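Local structure of kojibiose phosphorylase (Gut metagenome, 6W0P) at residues 185-199 with 202-216. The protein is a glycoside phosphorylase of glycosyl hydrolase family 65, built from an N-terminal beta domain, a central catalytic domain and a small C-terminal domain. Sequence-based numbering, arbitrary orientation.
Sequences YWNRVKEFKIGNSIG and VKTLTTNQTLTSVMR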
ATOM      1  N   TYR A 185       6.443  26.160  -6.891  1.00 40.46           N
ATOM      2  CA  TYR A 185       4.973  25.941  -6.935  1.00 40.73           C
ATOM      3  C   TYR A 185       4.266  27.276  -7.194  1.00 40.20           C
ATOM      4  O   TYR A 185       3.058  27.346  -6.990  1.00 39.91           O
ATOM      5  CB  TYR A 185       4.508  25.206  -5.671  1.00 40.06           C
ATOM      6  CG  TYR A 185       4.823  23.729  -5.710  1.00 40.10           C
ATOM      7  CD1 TYR A 185       6.071  23.258  -5.334  1.00 40.09           C
ATOM      8  CD2 TYR A 185       3.904  22.804  -6.192  1.00 39.44           C
ATOM      9  CE1 TYR A 185       6.383  21.908  -5.399  1.00 40.31           C
ATOM     10  CE2 TYR A 185       4.203  21.453  -6.271  1.00 39.10           C
ATOM     11  CZ  TYR A 185       5.447  21.001  -5.875  1.00 39.95           C
ATOM     12  OH  TYR A 185       5.765  19.672  -5.945  1.00 40.77           O
ATOM     13  N   TRP A 186       4.997  28.264  -7.708  1.00 40.70           N
ATOM     14  CA  TRP A 186       4.497  29.630  -8.017  1.00 41.92           C
ATOM     15  C   TRP A 186       4.648  29.939  -9.511  1.00 43.28           C
ATOM     16  O   TRP A 186       5.712  29.577 -10.077  1.00 44.08           O
ATOM     17  CB  TRP A 186       5.258  30.649  -7.173  1.00 41.75           C
ATOM     18  CG  TRP A 186       5.007  30.461  -5.711  1.00 40.23           C
ATOM     19  CD1 TRP A 186       5.781  29.772  -4.825  1.00 40.02           C
ATOM     20  CD2 TRP A 186       3.865  30.917  -4.979  1.00 39.66           C
ATOM     21  NE1 TRP A 186       5.214  29.808  -3.578  1.00 39.98           N
ATOM     22  CE2 TRP A 186       4.037  30.505  -3.643  1.00 39.83           C
ATOM     23  CE3 TRP A 186       2.727  31.653  -5.312  1.00 40.56           C
ATOM     24  CZ2 TRP A 186       3.111  30.805  -2.648  1.00 39.13           C
ATOM     25  CZ3 TRP A 186       1.811  31.952  -4.327  1.00 40.60           C
ATOM     26  CH2 TRP A 186       2.003  31.530  -3.013  1.00 39.50           C
ATOM     27  N   ASN A 187       3.635  30.576 -10.113  1.00 43.11           N
ATOM     28  CA  ASN A 187       3.719  31.188 -11.469  1.00 44.31           C
ATOM     29  C   ASN A 187       3.782  32.712 -11.326  1.00 45.77           C
ATOM     30  O   ASN A 187       3.132  33.269 -10.403  1.00 45.21           O
ATOM     31  CB  ASN A 187       2.538  30.812 -12.374  1.00 44.00           C
ATOM     32  CG  ASN A 187       2.548  29.356 -12.781  1.00 43.67           C
ATOM     33  OD1 ASN A 187       3.601  28.816 -13.090  1.00 43.03           O
ATOM     34  ND2 ASN A 187       1.392  28.706 -12.745  1.00 43.38           N
ATOM     35  N   ARG A 188       4.477  33.360 -12.259  1.00 47.75           N
ATOM     36  CA  ARG A 188       4.635  34.830 -12.339  1.00 50.37           C
ATOM     37  C   ARG A 188       3.263  35.493 -12.537  1.00 51.83           C
ATOM     38  O   ARG A 188       2.420  34.942 -13.274  1.00 52.46           O
ATOM     39  CB  ARG A 188       5.605  35.132 -13.486  1.00 53.62           C
ATOM     40  CG  ARG A 188       5.568  36.559 -14.005  1.00 56.24           C
ATOM     41  CD  ARG A 188       6.526  36.782 -15.165  1.00 58.85           C
ATOM     42  NE  ARG A 188       7.257  38.040 -15.028  1.00 61.41           N
ATOM     43  CZ  ARG A 188       8.313  38.416 -15.754  1.00 63.79           C
ATOM     44  NH1 ARG A 188       8.799  37.652 -16.722  1.00 65.62           N
ATOM     45  NH2 ARG A 188       8.889  39.578 -15.504  1.00 64.29           N
ATOM     46  N   VAL A 189       3.041  36.651 -11.925  1.00 52.25           N
ATOM     47  CA  VAL A 189       1.942  37.573 -12.339  1.00 54.52           C
ATOM     48  C   VAL A 189       2.592  38.896 -12.733  1.00 55.99           C
ATOM     49  O   VAL A 189       2.627  39.171 -13.937  1.00 59.43           O
ATOM     50  CB  VAL A 189       0.871  37.763 -11.249  1.00 54.35           C
ATOM     51  CG1 VAL A 189      -0.215  38.735 -11.692  1.00 54.39           C
ATOM     52  CG2 VAL A 189       0.266  36.428 -10.825  1.00 53.69           C
ATOM     53  N   LYS A 190       3.154  39.631 -11.768  1.00 55.50           N
ATOM     54  CA  LYS A 190       3.731  40.977 -12.004  1.00 56.51           C
ATOM     55  C   LYS A 190       4.919  41.236 -11.066  1.00 54.89           C
ATOM     56  O   LYS A 190       4.877  40.763  -9.906  1.00 52.72           O
ATOM     57  CB  LYS A 190       2.628  42.026 -11.817  1.00 59.36           C
ATOM     58  CG  LYS A 190       2.895  43.375 -12.464  1.00 61.87           C
ATOM     59  CD  LYS A 190       2.944  43.349 -13.992  1.00 64.42           C
ATOM     60  CE  LYS A 190       2.996  44.752 -14.564  1.00 66.40           C
ATOM     61  NZ  LYS A 190       2.765  44.768 -16.026  1.00 68.61           N
ATOM     62  N   GLU A 191       5.934  41.956 -11.564  1.00 51.65           N
ATOM     63  CA  GLU A 191       6.976  42.645 -10.754  1.00 51.13           C
ATOM     64  C   GLU A 191       6.792  44.154 -10.959  1.00 51.38           C
ATOM     65  O   GLU A 191       6.368  44.526 -12.048  1.00 52.32           O
ATOM     66  CB  GLU A 191       8.372  42.156 -11.142  1.00 49.99           C
ATOM     67  CG  GLU A 191       8.519  40.649 -11.037  1.00 49.08           C
ATOM     68  CD  GLU A 191       8.115  39.893 -12.291  1.00 49.33           C
ATOM     69  OE1 GLU A 191       8.069  40.513 -13.355  1.00 49.50           O
ATOM     70  OE2 GLU A 191       7.862  38.680 -12.207  1.00 49.26           O
ATOM     71  N   PHE A 192       7.031  44.989  -9.947  1.00 49.62           N
ATOM     72  CA  PHE A 192       6.720  46.437 -10.029  1.00 49.93           C
ATOM     73  C   PHE A 192       7.577  47.236  -9.058  1.00 49.60           C
ATOM     74  O   PHE A 192       7.928  46.716  -7.975  1.00 49.05           O
ATOM     75  CB  PHE A 192       5.247  46.700  -9.704  1.00 50.68           C
ATOM     76  CG  PHE A 192       4.773  46.115  -8.398  1.00 49.26           C
ATOM     77  CD1 PHE A 192       4.896  46.825  -7.212  1.00 48.97           C
ATOM     78  CD2 PHE A 192       4.196  44.855  -8.362  1.00 49.40           C
ATOM     79  CE1 PHE A 192       4.468  46.277  -6.012  1.00 49.25           C
ATOM     80  CE2 PHE A 192       3.767  44.307  -7.159  1.00 49.32           C
ATOM     81  CZ  PHE A 192       3.910  45.017  -5.987  1.00 49.14           C
ATOM     82  N   LYS A 193       7.870  48.480  -9.430  1.00 49.96           N
ATOM     83  CA  LYS A 193       8.395  49.500  -8.494  1.00 51.49           C
ATOM     84  C   LYS A 193       7.460  50.705  -8.570  1.00 51.90           C
ATOM     85  O   LYS A 193       7.236  51.208  -9.667  1.00 54.50           O
ATOM     86  CB  LYS A 193       9.866  49.828  -8.776  1.00 52.99           C
ATOM     87  CG  LYS A 193      10.443  50.968  -7.943  1.00 53.68           C
ATOM     88  CD  LYS A 193      11.884  50.753  -7.529  1.00 53.92           C
ATOM     89  CE  LYS A 193      12.619  52.035  -7.203  1.00 54.64           C
ATOM     90  NZ  LYS A 193      11.913  52.860  -6.193  1.00 54.83           N
ATOM     91  N   ILE A 194       6.896  51.092  -7.432  1.00 51.84           N
ATOM     92  CA  ILE A 194       6.000  52.267  -7.268  1.00 52.38           C
ATOM     93  C   ILE A 194       6.564  53.103  -6.126  1.00 51.11           C
ATOM     94  O   ILE A 194       6.455  52.663  -4.984  1.00 48.85           O
ATOM     95  CB  ILE A 194       4.557  51.800  -7.002  1.00 53.35           C
ATOM     96  CG1 ILE A 194       4.166  50.710  -8.007  1.00 54.95           C
ATOM     97  CG2 ILE A 194       3.604  52.992  -6.989  1.00 53.80           C
ATOM     98  CD1 ILE A 194       2.675  50.565  -8.289  1.00 57.09           C
ATOM     99  N   GLY A 195       7.154  54.259  -6.441  1.00 51.62           N
ATOM    100  CA  GLY A 195       7.800  55.139  -5.449  1.00 51.26           C
ATOM    101  C   GLY A 195       8.963  54.422  -4.781  1.00 50.20           C
ATOM    102  O   GLY A 195       9.746  53.779  -5.493  1.00 48.73           O
ATOM    103  N   ASN A 196       9.054  54.481  -3.453  1.00 49.63           N
ATOM    104  CA  ASN A 196      10.187  53.870  -2.711  1.00 49.65           C
ATOM    105  C   ASN A 196       9.873  52.404  -2.399  1.00 48.71           C
ATOM    106  O   ASN A 196      10.632  51.794  -1.600  1.00 49.90           O
ATOM    107  CB  ASN A 196      10.536  54.670  -1.457  1.00 50.65           C
ATOM    108  CG  ASN A 196      11.242  55.967  -1.795  1.00 51.04           C
ATOM    109  OD1 ASN A 196      10.810  57.043  -1.381  1.00 49.73           O
ATOM    110  ND2 ASN A 196      12.328  55.861  -2.546  1.00 51.01           N
ATOM    111  N   SER A 197       8.841  51.848  -3.032  1.00 47.23           N
ATOM    112  CA  SER A 197       8.344  50.479  -2.765  1.00 47.51           C
ATOM    113  C   SER A 197       8.597  49.603  -3.989  1.00 48.03           C
ATOM    114  O   SER A 197       8.477  50.109  -5.116  1.00 49.92           O
ATOM    115  CB  SER A 197       6.901  50.529  -2.355  1.00 48.13           C
ATOM    116  OG  SER A 197       6.786  51.130  -1.064  1.00 47.17           O
ATOM    117  N   ILE A 198       9.023  48.358  -3.779  1.00 46.69           N
ATOM    118  CA  ILE A 198       9.286  47.368  -4.866  1.00 44.92           C
ATOM    119  C   ILE A 198       8.635  46.065  -4.434  1.00 43.88           C
ATOM    120  O   ILE A 198       8.632  45.823  -3.229  1.00 42.68           O
ATOM    121  CB  ILE A 198      10.797  47.218  -5.115  1.00 44.99           C
ATOM    122  CG1 ILE A 198      11.086  46.427  -6.387  1.00 45.35           C
ATOM    123  CG2 ILE A 198      11.513  46.619  -3.910  1.00 44.66           C
ATOM    124  CD1 ILE A 198      12.532  46.513  -6.840  1.00 45.98           C
ATOM    125  N   GLY A 199       8.103  45.263  -5.359  1.00 43.69           N
ATOM    126  CA  GLY A 199       7.369  44.050  -4.958  1.00 43.47           C
ATOM    127  C   GLY A 199       7.004  43.154  -6.114  1.00 43.76           C
ATOM    128  O   GLY A 199       7.371  43.460  -7.251  1.00 45.10           O
ATOM    129  N   VAL A 202       2.362  36.848  -7.205  1.00 42.72           N
ATOM    130  CA  VAL A 202       2.531  35.479  -7.752  1.00 41.90           C
ATOM    131  C   VAL A 202       1.235  34.716  -7.505  1.00 41.83           C
ATOM    132  O   VAL A 202       0.413  35.173  -6.685  1.00 42.40           O
ATOM    133  CB  VAL A 202       3.747  34.765  -7.136  1.00 41.71           C
ATOM    134  CG1 VAL A 202       5.047  35.309  -7.688  1.00 41.99           C
ATOM    135  CG2 VAL A 202       3.747  34.836  -5.615  1.00 41.88           C
ATOM    136  N   LYS A 203       1.077  33.602  -8.204  1.00 41.40           N
ATOM    137  CA  LYS A 203      -0.097  32.724  -8.087  1.00 41.77           C
ATOM    138  C   LYS A 203       0.392  31.278  -8.046  1.00 40.31           C
ATOM    139  O   LYS A 203       1.403  30.980  -8.711  1.00 38.27           O
ATOM    140  CB  LYS A 203      -1.048  32.977  -9.257  1.00 43.80           C
ATOM    141  CG  LYS A 203      -2.395  32.282  -9.144  1.00 45.74           C
ATOM    142  CD  LYS A 203      -3.341  32.673 -10.265  1.00 48.34           C
ATOM    143  CE  LYS A 203      -4.643  31.897 -10.236  1.00 49.39           C
ATOM    144  NZ  LYS A 203      -5.708  32.588 -11.009  1.00 51.44           N
ATOM    145  N   THR A 204      -0.303  30.436  -7.276  1.00 40.07           N
ATOM    146  CA  THR A 204      -0.008  28.989  -7.133  1.00 40.13           C
ATOM    147  C   THR A 204      -0.398  28.287  -8.430  1.00 41.07           C
ATOM    148  O   THR A 204      -1.287  28.814  -9.120  1.00 41.01           O
ATOM    149  CB  THR A 204      -0.755  28.390  -5.943  1.00 39.74           C
ATOM    150  OG1 THR A 204      -2.152  28.608  -6.143  1.00 40.06           O
ATOM    151  CG2 THR A 204      -0.319  29.001  -4.628  1.00 39.71           C
ATOM    152  N   LEU A 205       0.212  27.129  -8.689  1.00 41.33           N
ATOM    153  CA  LEU A 205       0.067  26.338  -9.937  1.00 42.95           C
ATOM    154  C   LEU A 205      -1.414  26.050 -10.194  1.00 44.25           C
ATOM    155  O   LEU A 205      -1.851  26.252 -11.327  1.00 43.19           O
ATOM    156  CB  LEU A 205       0.827  25.014  -9.801  1.00 43.13           C
ATOM    157  CG  LEU A 205       2.318  25.094  -9.452  1.00 43.51           C
ATOM    158  CD1 LEU A 205       2.987  23.732  -9.612  1.00 42.70           C
ATOM    159  CD2 LEU A 205       3.036  26.121 -10.317  1.00 44.38           C
ATOM    160  N   THR A 206      -2.141  25.605  -9.159  1.00 45.05           N
ATOM    161  CA  THR A 206      -3.461  24.926  -9.274  1.00 45.96           C
ATOM    162  C   THR A 206      -4.496  25.508  -8.307  1.00 45.36           C
ATOM    163  O   THR A 206      -5.666  25.627  -8.723  1.00 43.49           O
ATOM    164  CB  THR A 206      -3.267  23.416  -9.085  1.00 47.24           C
ATOM    165  OG1 THR A 206      -3.067  22.949 -10.423  1.00 48.95           O
ATOM    166  CG2 THR A 206      -4.416  22.686  -8.425  1.00 47.66           C
ATOM    167  N   THR A 207      -4.099  25.846  -7.073  1.00 44.06           N
ATOM    168  CA  THR A 207      -5.038  26.024  -5.934  1.00 43.66           C
ATOM    169  C   THR A 207      -5.717  27.392  -5.992  1.00 44.83           C
ATOM    170  O   THR A 207      -6.521  27.677  -5.096  1.00 45.01           O
ATOM    171  CB  THR A 207      -4.301  25.780  -4.618  1.00 42.28           C
ATOM    172  OG1 THR A 207      -3.249  26.738  -4.486  1.00 41.18           O
ATOM    173  CG2 THR A 207      -3.748  24.376  -4.565  1.00 42.19           C
ATOM    174  N   ASN A 208      -5.386  28.209  -6.993  1.00 47.62           N
ATOM    175  CA  ASN A 208      -6.028  29.527  -7.256  1.00 49.12           C
ATOM    176  C   ASN A 208      -5.685  30.479  -6.104  1.00 47.02           C
ATOM    177  O   ASN A 208      -6.549  31.281  -5.703  1.00 50.47           O
ATOM    178  CB  ASN A 208      -7.542  29.395  -7.480  1.00 50.55           C
ATOM    179  CG  ASN A 208      -7.996  30.134  -8.721  1.00 53.49           C
ATOM    180  OD1 ASN A 208      -7.654  29.723  -9.834  1.00 53.96           O
ATOM    181  ND2 ASN A 208      -8.759  31.209  -8.543  1.00 53.55           N
ATOM    182  N   GLN A 209      -4.467  30.389  -5.580  1.00 43.84           N
ATOM    183  CA  GLN A 209      -4.014  31.243  -4.456  1.00 41.68           C
ATOM    184  C   GLN A 209      -2.971  32.228  -4.971  1.00 40.39           C
ATOM    185  O   GLN A 209      -2.113  31.827  -5.791  1.00 41.05           O
ATOM    186  CB  GLN A 209      -3.473  30.395  -3.315  1.00 39.98           C
ATOM    187  CG  GLN A 209      -4.535  29.489  -2.720  1.00 39.74           C
ATOM    188  CD  GLN A 209      -3.961  28.724  -1.555  1.00 39.46           C
ATOM    189  OE1 GLN A 209      -2.829  28.230  -1.623  1.00 37.83           O
ATOM    190  NE2 GLN A 209      -4.736  28.647  -0.477  1.00 38.30           N
ATOM    191  N   THR A 210      -3.057  33.455  -4.476  1.00 39.10           N
ATOM    192  CA  THR A 210      -2.190  34.588  -4.865  1.00 39.89           C
ATOM    193  C   THR A 210      -1.554  35.204  -3.618  1.00 39.47           C
ATOM    194  O   THR A 210      -2.144  35.102  -2.513  1.00 38.27           O
ATOM    195  CB  THR A 210      -2.976  35.648  -5.648  1.00 40.54           C
ATOM    196  OG1 THR A 210      -3.873  36.297  -4.741  1.00 40.35           O
ATOM    197  CG2 THR A 210      -3.718  35.057  -6.828  1.00 40.85           C
ATOM    198  N   LEU A 211      -0.398  35.829  -3.826  1.00 39.08           N
ATOM    199  CA  LEU A 211       0.373  36.523  -2.782  1.00 39.28           C
ATOM    200  C   LEU A 211       1.010  37.771  -3.402  1.00 39.33           C
ATOM    201  O   LEU A 211       1.550  37.660  -4.515  1.00 39.38           O
ATOM    202  CB  LEU A 211       1.420  35.525  -2.288  1.00 39.29           C
ATOM    203  CG  LEU A 211       2.441  36.070  -1.301  1.00 39.43           C
ATOM    204  CD1 LEU A 211       2.938  34.951  -0.394  1.00 40.08           C
ATOM    205  CD2 LEU A 211       3.604  36.734  -2.024  1.00 39.87           C
ATOM    206  N   THR A 212       0.982  38.898  -2.692  1.00 39.18           N
ATOM    207  CA  THR A 212       1.768  40.110  -3.037  1.00 40.07           C
ATOM    208  C   THR A 212       2.775  40.351  -1.920  1.00 40.11           C
ATOM    209  O   THR A 212       2.352  40.441  -0.750  1.00 40.36           O
ATOM    210  CB  THR A 212       0.885  41.341  -3.280  1.00 40.29           C
ATOM    211  OG1 THR A 212       0.132  41.083  -4.459  1.00 41.14           O
ATOM    212  CG2 THR A 212       1.681  42.611  -3.484  1.00 40.74           C
ATOM    213  N   SER A 213       4.055  40.385  -2.280  1.00 40.40           N
ATOM    214  CA  SER A 213       5.178  40.702  -1.375  1.00 39.63           C
ATOM    215  C   SER A 213       5.764  42.045  -1.783  1.00 39.93           C
ATOM    216  O   SER A 213       6.187  42.161  -2.959  1.00 40.18           O
ATOM    217  CB  SER A 213       6.232  39.638  -1.407  1.00 39.51           C
ATOM    218  OG  SER A 213       7.226  39.935  -0.438  1.00 39.43           O
ATOM    219  N   VAL A 214       5.772  43.004  -0.852  1.00 39.56           N
ATOM    220  CA  VAL A 214       6.314  44.370  -1.099  1.00 41.06           C
ATOM    221  C   VAL A 214       7.332  44.724  -0.012  1.00 40.91           C
ATOM    222  O   VAL A 214       7.093  44.412   1.171  1.00 40.52           O
ATOM    223  CB  VAL A 214       5.183  45.410  -1.177  1.00 41.39           C
ATOM    224  CG1 VAL A 214       4.315  45.194  -2.414  1.00 42.12           C
ATOM    225  CG2 VAL A 214       4.337  45.417   0.085  1.00 41.43           C
ATOM    226  N   MET A 215       8.430  45.361  -0.407  1.00 40.73           N
ATOM    227  CA  MET A 215       9.417  45.889   0.554  1.00 40.85           C
ATOM    228  C   MET A 215       9.776  47.335   0.210  1.00 40.99           C
ATOM    229  O   MET A 215       9.520  47.788  -0.908  1.00 40.51           O
ATOM    230  CB  MET A 215      10.682  45.037   0.582  1.00 40.20           C
ATOM    231  CG  MET A 215      11.450  45.042  -0.697  1.00 39.93           C
ATOM    232  SD  MET A 215      13.023  44.228  -0.407  1.00 39.92           S
ATOM    233  CE  MET A 215      13.629  44.018  -2.081  1.00 40.75           C
ATOM    234  N   ARG A 216      10.307  48.019   1.209  1.00 40.97           N
ATOM    235  CA  ARG A 216      10.912  49.362   1.112  1.00 41.32           C
ATOM    236  C   ARG A 216      11.852  49.499   2.307  1.00 40.92           C
ATOM    237  O   ARG A 216      11.727  48.666   3.238  1.00 41.06           O
ATOM    238  CB  ARG A 216       9.837  50.444   1.167  1.00 41.70           C
ATOM    239  CG  ARG A 216       9.247  50.616   2.553  1.00 41.19           C
ATOM    240  CD  ARG A 216       8.024  51.489   2.511  1.00 41.65           C
ATOM    241  NE  ARG A 216       8.352  52.904   2.498  1.00 41.59           N
ATOM    242  CZ  ARG A 216       7.902  53.771   1.599  1.00 42.72           C
ATOM    243  NH1 ARG A 216       7.149  53.361   0.585  1.00 43.62           N
ATOM    244  NH2 ARG A 216       8.241  55.048   1.687  1.00 42.46           N
TER
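Asn187 pairs with Lys203, and Ile198 with Met215, as antiparallel hydrogen-bonded pairs, so that strand 197-204 runs between strands 186-194 and 210-217 in a meander of two beta hairpins. Asn187 N reaches Lys203 O at 2.7 Å. Trp186 supplies the broad apolar surface at one end: its six-membered ring takes Thr204 CG2 over one face, a CH-pi contact 4.0 Å from the ring centroid, while CE3 meets Val202 CG2 at 3.4 Å. The indole NE1, buried with the ring, is satisfied by Asn87 O. Farther along, the edge of Phe192 receives Val214 CG1, 3.6 Å from CZ, and Gly199 O sits over one face. Without a side chain, Gly199 lets the strands come close: its CA lies 3.0 Å from Ser213 O. Ile198 CG2 and Met215 CG, 3.6 Å apart, belong to buried apolar chains running the same way. At the hairpin end Arg216, bent at chi3 (-82°), gives NH1 to Ser197 OG in a short (2.8 Å) but bent bond, OG tilted from the guanidinium plane, and sets a guanidinium face against Asn196 CB. Paired backbone bonds thus fix the register, and methyls of Val202, Thr204 and Val214 against Trp186 and Phe192 help hold the three strands together at one margin of the large antiparallel sheet.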